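Local coordinates for Serine/threonine-protein kinase Tel1 (Chaetomium thermophilum, PDB 6SKY), which probably acts as a DNA damage sensor, a serine/threonine kinase that uses ATP to phosphorylate proteins at [ST]-Q motifs in checkpoint signalling, at residues Leu2383-Ser2388 against Asn2420-Arg2425. Residues are numbered along the deposited sequence; the frame is centred on the assembly and turned at random.
Sequences LSLAAS and NKVPTR
The C-terminal part of the long helix 2348-2387, at Leu2383-Ser2388, comes up against Asn2420-Arg2425, part of the loop that follows helix 2409-2418. The backbones are nearest at Ala2386 and Val2422, whose CA atoms lie 4.5 Å apart. Ala2386 CB lies beside the peptide between Lys2421 and Val2422, 3.4 Å from Lys2421 O. Val2422 has CG1 anti to its backbone N (chi1 -169°), which sets this methyl 3.8 Å from Leu2385 CB, while CG2 passes Ala2386 CB more loosely at 4.5 Å. Leu2385 thus meets the valine with the root of its side chain, and its side chain also packs on Asp2394 and Ala2395 of helix 2394-2404. Next along the loop, Pro2423 lays its CD against the helix backbone, 4.3 Å from Ala2386 CA. Lys2421 adds little beyond its backbone and CB, since its extended chain carries NZ away from the helix. Nearby, Arg2425 forms a salt bridge with Asp2389, next in the chain after Ser2388. With no hydrogen bond joining the two segments, this FAT-region helix and loop meet by small apolar groups, packed on each other and on backbone, so their direct contact is van der Waals packing, with that salt bridge beside it.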
loop_
_atom_site.group_PDB
_atom_site.type_symbol
_atom_site.label_atom_id
_atom_site.label_comp_id
_atom_site.label_asym_id
_atom_site.label_seq_id
_atom_site.Cartn_x
_atom_site.Cartn_y
_atom_site.Cartn_z
ATOM N N LEU A 2383 21.184 31.252 -2.149
ATOM C CA LEU A 2383 21.944 30.966 -0.938
ATOM C C LEU A 2383 22.181 29.475 -0.768
ATOM O O LEU A 2383 23.236 29.065 -0.282
ATOM C CB LEU A 2383 21.231 31.523 0.284
ATOM C CG LEU A 2383 21.228 33.032 0.453
ATOM C CD1 LEU A 2383 20.435 33.399 1.670
ATOM C CD2 LEU A 2383 22.626 33.545 0.575
ATOM N N SER A 2384 21.217 28.646 -1.154
ATOM C CA SER A 2384 21.385 27.209 -1.025
ATOM C C SER A 2384 22.407 26.666 -2.004
ATOM O O SER A 2384 23.089 25.686 -1.694
ATOM C CB SER A 2384 20.056 26.512 -1.237
ATOM O OG SER A 2384 20.253 25.262 -1.852
ATOM N N LEU A 2385 22.511 27.256 -3.195
ATOM C CA LEU A 2385 23.538 26.811 -4.132
ATOM C C LEU A 2385 24.931 27.166 -3.648
ATOM O O LEU A 2385 25.882 26.426 -3.905
ATOM C CB LEU A 2385 23.306 27.422 -5.506
ATOM C CG LEU A 2385 22.193 26.816 -6.337
ATOM C CD1 LEU A 2385 21.953 27.659 -7.556
ATOM C CD2 LEU A 2385 22.576 25.421 -6.721
ATOM N N ALA A 2386 25.073 28.285 -2.950
ATOM C CA ALA A 2386 26.370 28.760 -2.501
ATOM C C ALA A 2386 26.851 28.098 -1.224
ATOM O O ALA A 2386 27.988 28.342 -0.819
ATOM C CB ALA A 2386 26.319 30.267 -2.283
ATOM N N ALA A 2387 26.028 27.277 -0.579
ATOM C CA ALA A 2387 26.334 26.736 0.737
ATOM C C ALA A 2387 26.855 25.309 0.689
ATOM O O ALA A 2387 27.894 25.017 1.277
ATOM C CB ALA A 2387 25.097 26.811 1.632
ATOM N N SER A 2388 26.166 24.407 0.004
ATOM C CA SER A 2388 26.576 23.012 -0.026
ATOM C C SER A 2388 26.345 22.443 -1.417
ATOM O O SER A 2388 25.813 23.110 -2.304
ATOM C CB SER A 2388 25.823 22.193 1.025
ATOM O OG SER A 2388 24.466 22.025 0.661
ATOM N N ASN A 2420 26.829 36.602 -7.148
ATOM C CA ASN A 2420 28.278 36.479 -7.236
ATOM C C ASN A 2420 28.876 35.531 -6.213
ATOM O O ASN A 2420 30.100 35.395 -6.169
ATOM C CB ASN A 2420 28.930 37.848 -7.091
ATOM C CG ASN A 2420 28.679 38.725 -8.278
ATOM O OD1 ASN A 2420 29.321 38.581 -9.312
ATOM N ND2 ASN A 2420 27.734 39.644 -8.144
ATOM N N LYS A 2421 28.063 34.872 -5.400
ATOM C CA LYS A 2421 28.568 33.978 -4.373
ATOM C C LYS A 2421 28.393 32.518 -4.728
ATOM O O LYS A 2421 28.867 31.654 -3.990
ATOM C CB LYS A 2421 27.886 34.279 -3.044
ATOM C CG LYS A 2421 28.123 35.696 -2.597
ATOM C CD LYS A 2421 27.195 36.103 -1.486
ATOM C CE LYS A 2421 27.309 37.589 -1.240
ATOM N NZ LYS A 2421 26.509 38.013 -0.067
ATOM N N VAL A 2422 27.734 32.222 -5.840
ATOM C CA VAL A 2422 27.574 30.851 -6.298
ATOM C C VAL A 2422 28.806 30.474 -7.107
ATOM O O VAL A 2422 29.253 31.265 -7.948
ATOM C CB VAL A 2422 26.296 30.690 -7.131
ATOM C CG1 VAL A 2422 26.011 29.234 -7.370
ATOM C CG2 VAL A 2422 25.142 31.345 -6.438
ATOM N N PRO A 2423 29.400 29.309 -6.881
ATOM C CA PRO A 2423 30.441 28.834 -7.791
ATOM C C PRO A 2423 29.883 28.662 -9.193
ATOM O O PRO A 2423 28.768 28.179 -9.379
ATOM C CB PRO A 2423 30.849 27.491 -7.184
ATOM C CG PRO A 2423 30.404 27.557 -5.790
ATOM C CD PRO A 2423 29.184 28.384 -5.763
ATOM N N THR A 2424 30.665 29.059 -10.191
ATOM C CA THR A 2424 30.170 28.957 -11.554
ATOM C C THR A 2424 30.124 27.529 -12.061
ATOM O O THR A 2424 29.608 27.302 -13.153
ATOM C CB THR A 2424 31.016 29.806 -12.493
ATOM O OG1 THR A 2424 32.398 29.593 -12.211
ATOM C CG2 THR A 2424 30.696 31.259 -12.303
ATOM N N ARG A 2425 30.643 26.564 -11.310
ATOM C CA ARG A 2425 30.535 25.179 -11.738
ATOM C C ARG A 2425 29.125 24.639 -11.596
ATOM O O ARG A 2425 28.848 23.545 -12.094
ATOM C CB ARG A 2425 31.497 24.306 -10.946
ATOM C CG ARG A 2425 31.135 24.175 -9.500
ATOM C CD ARG A 2425 32.039 23.210 -8.793
ATOM N NE ARG A 2425 31.524 22.873 -7.474
ATOM C CZ ARG A 2425 31.802 23.554 -6.369
ATOM N NH1 ARG A 2425 31.289 23.175 -5.213
ATOM N NH2 ARG A 2425 32.592 24.612 -6.419
#